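Local atomic coordinates of peptidase S9 prolyl oligopeptidase catalytic domain-containing protein (Pyrococcus horikoshii, PDB entry 4HXF), a protein that probably acts as a serine peptidase of the prolyl oligopeptidase family, an acylaminoacyl peptidase that assembles into a self-compartmentalizing hexamer. Residues A[6-11]-A[592-597]; A[484-489]-A[597-602]. All coordinates share one frame; numbering follows the deposited sequence.

Interaction 1 (A[6-11]-A[592-597]); sequences WDEKTF and RYKLFM
Over one face of the Phe11 ring lies CE1 of Tyr593, 3.5 Å above the plane and displaced toward the rim, while the backbone O of Glu8 sits in plane at the edge of the same ring. Phe11 CE1 lies in plane at the edge of the Tyr593 ring, yet the pair is oblique, with the planes at 59°. The contact seats the N-terminal segment, folded as a type I beta turn from Asp7 to Thr10, against helix 586-605 of the alpha/beta-hydrolase domain. Phe11 CG, placed between backbone N and carbonyl carbon (chi1 74°), comes within 3.8 Å of Tyr593 CE1. An alanine in place of Phe11 would probably open a gap beside CD1 and CE1 of Tyr593 and leave that ring less restricted in its rotation. Tyr593 OH is hydrogen-bonded to Arg589. Within the turn, Asp7 OD1 accepts from Lys9 N at 2.9 Å, an Asx turn. Glu8 CB packs 3.7 Å from Lys594 N, and the bent side chains of Glu8 and Lys594 cross obliquely. Lys594 NZ, already salt-bridged to Glu598, stays 4.4 Å from Glu8 OE2, too far for a salt bridge. Met597 crosses the Glu8 side chain at about a right angle, its CE 3.7 Å from Glu8 OE2. A water links the two charged groups, donating to Glu8 OE2 at 2.6 Å and accepting from Lys594 NZ at 2.8 Å.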
loop_
_atom_site.group_PDB
_atom_site.type_symbol
_atom_site.label_atom_id
_atom_site.label_comp_id
_atom_site.label_asym_id
_atom_site.label_seq_id
_atom_site.Cartn_x
_atom_site.Cartn_y
_atom_site.Cartn_z
ATOM N N TRP A 6 15.566 -37.384 -12.003
ATOM C CA TRP A 6 16.332 -36.954 -10.802
ATOM C C TRP A 6 17.203 -35.752 -11.069
ATOM O O TRP A 6 18.090 -35.770 -11.921
ATOM C CB TRP A 6 17.260 -38.016 -10.235
ATOM C CG TRP A 6 16.594 -39.169 -9.538
ATOM C CD1 TRP A 6 16.298 -40.409 -10.128
ATOM C CD2 TRP A 6 16.028 -39.229 -8.195
ATOM N NE1 TRP A 6 15.713 -41.241 -9.194
ATOM C CE2 TRP A 6 15.525 -40.574 -8.022
ATOM C CE3 TRP A 6 16.046 -38.371 -7.059
ATOM C CZ2 TRP A 6 14.893 -41.002 -6.810
ATOM C CZ3 TRP A 6 15.444 -38.792 -5.876
ATOM C CH2 TRP A 6 14.887 -40.068 -5.729
ATOM N N ASP A 7 17.045 -34.739 -10.259
ATOM C CA ASP A 7 17.880 -33.549 -10.357
ATOM C C ASP A 7 17.647 -32.790 -9.038
ATOM O O ASP A 7 17.138 -33.390 -8.006
ATOM C CB ASP A 7 17.561 -32.783 -11.629
ATOM C CG ASP A 7 16.175 -32.175 -11.650
ATOM O OD1 ASP A 7 15.426 -32.131 -10.633
ATOM O OD2 ASP A 7 15.768 -31.723 -12.706
ATOM N N GLU A 8 18.052 -31.526 -9.017
ATOM C CA GLU A 8 18.031 -30.729 -7.824
ATOM C C GLU A 8 16.614 -30.296 -7.398
ATOM O O GLU A 8 16.490 -29.829 -6.308
ATOM C CB GLU A 8 18.887 -29.472 -8.013
ATOM C CG GLU A 8 18.334 -28.418 -8.960
ATOM C CD GLU A 8 18.626 -28.658 -10.444
ATOM O OE1 GLU A 8 18.299 -27.745 -11.286
ATOM O OE2 GLU A 8 19.151 -29.751 -10.853
ATOM N N LYS A 9 15.599 -30.585 -8.218
ATOM C CA LYS A 9 14.202 -30.180 -7.935
ATOM C C LYS A 9 13.331 -31.361 -7.603
ATOM O O LYS A 9 12.206 -31.165 -7.243
ATOM C CB LYS A 9 13.594 -29.461 -9.153
ATOM C CG LYS A 9 14.357 -28.241 -9.586
ATOM C CD LYS A 9 13.616 -27.533 -10.693
ATOM C CE LYS A 9 14.370 -26.234 -10.912
ATOM N NZ LYS A 9 14.076 -25.658 -12.276
ATOM N N THR A 10 13.818 -32.574 -7.792
ATOM C CA THR A 10 12.910 -33.723 -7.639
ATOM C C THR A 10 12.227 -33.809 -6.226
ATOM O O THR A 10 11.065 -34.259 -6.148
ATOM C CB THR A 10 13.600 -35.064 -7.916
ATOM O OG1 THR A 10 14.413 -34.904 -9.078
ATOM C CG2 THR A 10 12.613 -36.188 -8.094
ATOM N N PHE A 11 12.913 -33.291 -5.217
ATOM C CA PHE A 11 12.427 -33.394 -3.802
ATOM C C PHE A 11 11.103 -32.622 -3.697
ATOM O O PHE A 11 10.289 -32.918 -2.828
ATOM C CB PHE A 11 13.439 -32.874 -2.822
ATOM C CG PHE A 11 13.551 -31.424 -2.807
ATOM C CD1 PHE A 11 14.386 -30.768 -3.725
ATOM C CD2 PHE A 11 12.896 -30.668 -1.828
ATOM C CE1 PHE A 11 14.482 -29.392 -3.748
ATOM C CE2 PHE A 11 13.016 -29.271 -1.835
ATOM C CZ PHE A 11 13.832 -28.626 -2.768
ATOM N N ARG A 592 21.303 -25.817 -2.874
ATOM C CA ARG A 592 22.263 -26.704 -2.228
ATOM C C ARG A 592 22.408 -28.003 -2.967
ATOM O O ARG A 592 23.541 -28.476 -3.187
ATOM C CB ARG A 592 21.899 -26.975 -0.750
ATOM C CG ARG A 592 22.831 -27.984 -0.120
ATOM C CD ARG A 592 22.504 -28.345 1.287
ATOM N NE ARG A 592 23.152 -29.630 1.638
ATOM C CZ ARG A 592 22.730 -30.840 1.286
ATOM N NH1 ARG A 592 23.442 -31.914 1.606
ATOM N NH2 ARG A 592 21.574 -31.021 0.666
ATOM N N TYR A 593 21.285 -28.636 -3.341
ATOM C CA TYR A 593 21.394 -29.890 -4.076
ATOM C C TYR A 593 22.151 -29.730 -5.389
ATOM O O TYR A 593 22.949 -30.611 -5.777
ATOM C CB TYR A 593 20.030 -30.542 -4.312
ATOM C CG TYR A 593 19.268 -31.041 -3.079
ATOM C CD1 TYR A 593 17.935 -30.642 -2.845
ATOM C CD2 TYR A 593 19.848 -31.892 -2.216
ATOM C CE1 TYR A 593 17.239 -31.187 -1.775
ATOM C CE2 TYR A 593 19.196 -32.385 -1.079
ATOM C CZ TYR A 593 17.858 -32.015 -0.892
ATOM O OH TYR A 593 17.168 -32.516 0.194
ATOM N N LYS A 594 21.959 -28.601 -6.085
ATOM C CA LYS A 594 22.577 -28.434 -7.379
ATOM C C LYS A 594 24.096 -28.198 -7.171
ATOM O O LYS A 594 24.978 -28.762 -7.877
ATOM C CB LYS A 594 21.950 -27.233 -8.062
ATOM C CG LYS A 594 22.603 -26.936 -9.401
ATOM C CD LYS A 594 22.522 -28.085 -10.403
ATOM C CE LYS A 594 22.870 -27.658 -11.836
ATOM N NZ LYS A 594 22.954 -28.769 -12.845
ATOM N N LEU A 595 24.469 -27.430 -6.113
ATOM C CA LEU A 595 25.903 -27.250 -5.741
ATOM C C LEU A 595 26.577 -28.586 -5.423
ATOM O O LEU A 595 27.684 -28.883 -5.877
ATOM C CB LEU A 595 26.106 -26.317 -4.535
ATOM C CG LEU A 595 25.854 -24.821 -4.674
ATOM C CD1 LEU A 595 25.872 -24.136 -3.304
ATOM C CD2 LEU A 595 26.943 -24.257 -5.613
ATOM N N PHE A 596 25.881 -29.392 -4.620
ATOM C CA PHE A 596 26.396 -30.650 -4.175
ATOM C C PHE A 596 26.661 -31.528 -5.390
ATOM O O PHE A 596 27.753 -32.106 -5.554
ATOM C CB PHE A 596 25.350 -31.270 -3.261
ATOM C CG PHE A 596 25.701 -32.630 -2.644
ATOM C CD1 PHE A 596 26.164 -32.716 -1.340
ATOM C CD2 PHE A 596 25.457 -33.820 -3.334
ATOM C CE1 PHE A 596 26.481 -33.933 -0.773
ATOM C CE2 PHE A 596 25.692 -35.048 -2.750
ATOM C CZ PHE A 596 26.268 -35.096 -1.478
ATOM N N MET A 597 25.674 -31.669 -6.266
ATOM C CA MET A 597 25.861 -32.576 -7.376
ATOM C C MET A 597 26.921 -32.058 -8.340
ATOM O O MET A 597 27.733 -32.865 -8.814
ATOM C CB MET A 597 24.501 -32.981 -8.047
ATOM C CG MET A 597 23.746 -31.898 -8.734
ATOM S SD MET A 597 21.913 -32.273 -8.884
ATOM C CE MET A 597 21.985 -32.150 -10.646
HETATM O O HOH W 1 20.449 -29.985 -13.048
#

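Interaction 2 (A[484-489]-A[597-602]); sequences AGISEN and MEFFER
Ile486 and Phe600 form the tight part of this contact, where CD1 of the isoleucine lies over one face of the phenylalanine ring in a CH-pi contact. The methyl carbon is 3.9 Å from the centroid of the Phe600 ring and 28° off its normal, displaced toward the CD1-CE1 side. Phe600 CE1 is only 3.5 Å from Ile486 CD1. With CG1 anti to the carbonyl carbon (chi1 -55°) and CD1 extended beyond it, Ile486 reaches out to the helix. Its CG1 also touches Phe599 CD2 at 3.7 Å, the two side chains sliding past each other in opposite directions. One branched side chain thus meets both consecutive phenylalanines. Beside it, the backbone O of Gly485 approaches Phe599 CE2 at 3.4 Å, obliquely to the ring. Phe599 also rests on Leu539 of the next strand. Strand 484-488 belongs to the central sheet of the alpha/beta-hydrolase fold, flanked by strands 460-465 and 538-543, and helix 586-605 packs on it with the short segments almost antiparallel, at 167°, and their axes 9.1 Å apart. Packing is looser toward Ala484, whose CB comes no nearer to the Phe600 ring than 4.3 Å, at CE2. Away from the strand the helix grows more polar: partly exposed Arg602 donates from NE to the anti lone pair of buried Glu598 OE1, a salt bridge of 3.0 Å with the carboxylate oxygen near the guanidinium plane, and Ile616 of helix 613-617 touches both side chains.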
loop_
_atom_site.group_PDB
_atom_site.type_symbol
_atom_site.label_atom_id
_atom_site.label_comp_id
_atom_site.label_asym_id
_atom_site.label_seq_id
_atom_site.Cartn_x
_atom_site.Cartn_y
_atom_site.Cartn_z
ATOM N N ALA A 484 38.030 -35.814 -3.486
ATOM C CA ALA A 484 37.140 -34.664 -3.257
ATOM C C ALA A 484 36.384 -34.856 -1.997
ATOM O O ALA A 484 36.051 -35.966 -1.635
ATOM C CB ALA A 484 36.143 -34.539 -4.430
ATOM N N GLY A 485 35.995 -33.762 -1.381
ATOM C CA GLY A 485 35.167 -33.733 -0.218
ATOM C C GLY A 485 34.113 -32.662 -0.235
ATOM O O GLY A 485 34.336 -31.565 -0.844
ATOM N N ILE A 486 32.965 -32.942 0.374
ATOM C CA ILE A 486 31.925 -31.925 0.663
ATOM C C ILE A 486 31.646 -32.007 2.119
ATOM O O ILE A 486 31.049 -32.997 2.597
ATOM C CB ILE A 486 30.652 -32.045 -0.207
ATOM C CG1 ILE A 486 31.001 -32.013 -1.725
ATOM C CG2 ILE A 486 29.677 -30.922 0.225
ATOM C CD1 ILE A 486 29.748 -31.978 -2.610
ATOM N N SER A 487 32.068 -30.991 2.866
ATOM C CA SER A 487 31.869 -30.970 4.336
ATOM C C SER A 487 30.838 -29.915 4.677
ATOM O O SER A 487 30.998 -28.751 4.316
ATOM C CB SER A 487 33.194 -30.595 4.978
ATOM O OG SER A 487 33.069 -30.193 6.349
ATOM N N GLU A 488 29.814 -30.281 5.413
ATOM C CA GLU A 488 28.677 -29.353 5.670
ATOM C C GLU A 488 28.434 -29.223 7.155
ATOM O O GLU A 488 28.405 -30.184 7.910
ATOM C CB GLU A 488 27.409 -29.850 5.027
ATOM C CG GLU A 488 27.570 -30.410 3.656
ATOM C CD GLU A 488 26.251 -30.583 2.958
ATOM O OE1 GLU A 488 25.380 -29.688 3.181
ATOM O OE2 GLU A 488 26.072 -31.651 2.265
ATOM N N ASN A 489 28.338 -27.966 7.609
ATOM C CA ASN A 489 27.888 -27.663 8.943
ATOM C C ASN A 489 28.649 -28.527 9.976
ATOM O O ASN A 489 28.070 -29.101 10.898
ATOM C CB ASN A 489 26.375 -27.815 9.083
ATOM C CG ASN A 489 25.618 -26.839 8.233
ATOM O OD1 ASN A 489 25.523 -27.044 6.973
ATOM N ND2 ASN A 489 25.094 -25.772 8.860
ATOM N N MET A 597 25.674 -31.669 -6.266
ATOM C CA MET A 597 25.861 -32.576 -7.376
ATOM C C MET A 597 26.921 -32.058 -8.340
ATOM O O MET A 597 27.733 -32.865 -8.814
ATOM C CB MET A 597 24.501 -32.981 -8.047
ATOM C CG MET A 597 23.746 -31.898 -8.734
ATOM S SD MET A 597 21.913 -32.273 -8.884
ATOM C CE MET A 597 21.985 -32.150 -10.646
ATOM N N GLU A 598 26.947 -30.764 -8.588
ATOM C CA GLU A 598 27.936 -30.256 -9.513
ATOM C C GLU A 598 29.367 -30.271 -9.029
ATOM O O GLU A 598 30.286 -30.514 -9.807
ATOM C CB GLU A 598 27.590 -28.844 -9.991
ATOM C CG GLU A 598 26.330 -28.791 -10.856
ATOM C CD GLU A 598 26.428 -29.682 -12.093
ATOM O OE1 GLU A 598 27.537 -29.689 -12.721
ATOM O OE2 GLU A 598 25.430 -30.429 -12.409
ATOM N N PHE A 599 29.565 -30.107 -7.736
ATOM C CA PHE A 599 30.929 -30.223 -7.151
ATOM C C PHE A 599 31.469 -31.611 -7.364
ATOM O O PHE A 599 32.560 -31.800 -7.848
ATOM C CB PHE A 599 30.969 -29.794 -5.713
ATOM C CG PHE A 599 32.347 -29.564 -5.194
ATOM C CD1 PHE A 599 33.001 -28.373 -5.520
ATOM C CD2 PHE A 599 33.018 -30.553 -4.448
ATOM C CE1 PHE A 599 34.272 -28.143 -5.021
ATOM C CE2 PHE A 599 34.326 -30.350 -4.049
ATOM C CZ PHE A 599 34.942 -29.131 -4.318
ATOM N N PHE A 600 30.652 -32.652 -7.109
ATOM C CA PHE A 600 31.129 -34.000 -7.369
ATOM C C PHE A 600 31.281 -34.307 -8.855
ATOM O O PHE A 600 32.259 -34.924 -9.235
ATOM C CB PHE A 600 30.229 -35.065 -6.701
ATOM C CG PHE A 600 30.532 -35.277 -5.234
ATOM C CD1 PHE A 600 29.544 -35.154 -4.259
ATOM C CD2 PHE A 600 31.843 -35.505 -4.784
ATOM C CE1 PHE A 600 29.816 -35.477 -2.918
ATOM C CE2 PHE A 600 32.119 -35.688 -3.392
ATOM C CZ PHE A 600 31.097 -35.661 -2.498
ATOM N N GLU A 601 30.373 -33.799 -9.718
ATOM C CA GLU A 601 30.512 -33.959 -11.181
ATOM C C GLU A 601 31.886 -33.398 -11.642
ATOM O O GLU A 601 32.505 -34.009 -12.491
ATOM C CB GLU A 601 29.375 -33.231 -11.893
ATOM C CG GLU A 601 27.993 -33.976 -11.762
ATOM C CD GLU A 601 27.940 -35.242 -12.567
ATOM O OE1 GLU A 601 28.171 -36.285 -12.032
ATOM O OE2 GLU A 601 27.778 -35.148 -13.756
ATOM N N ARG A 602 32.246 -32.232 -11.113
ATOM C CA ARG A 602 33.373 -31.458 -11.606
ATOM C C ARG A 602 34.682 -31.667 -10.852
ATOM O O ARG A 602 35.747 -31.113 -11.317
ATOM C CB ARG A 602 33.004 -29.973 -11.726
ATOM C CG ARG A 602 31.858 -29.714 -12.702
ATOM C CD ARG A 602 31.200 -28.373 -12.503
ATOM N NE ARG A 602 30.037 -28.226 -13.362
ATOM C CZ ARG A 602 30.007 -27.702 -14.591
ATOM N NH1 ARG A 602 31.088 -27.245 -15.211
ATOM N NH2 ARG A 602 28.797 -27.603 -15.201
#

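Overall arrangement
Both interactions use helix 586-605 and share Met597, which touches the N-terminal segment in interaction 1 but takes no part in the packing of interaction 2. Their centres lie about 12 Å apart. Interaction 2 is wholly buried and almost entirely apolar, joining the helix to the central sheet, whereas interaction 1 is partly buried and mixes an aromatic pair with charged side chains and a bridging water. The two are joined directly by a salt bridge from Arg592 NE, at the start of the helix segment 592-597, to Glu488 OE1, at the end of strand 484-488; Phe596 O also packs against Ile486 CD1.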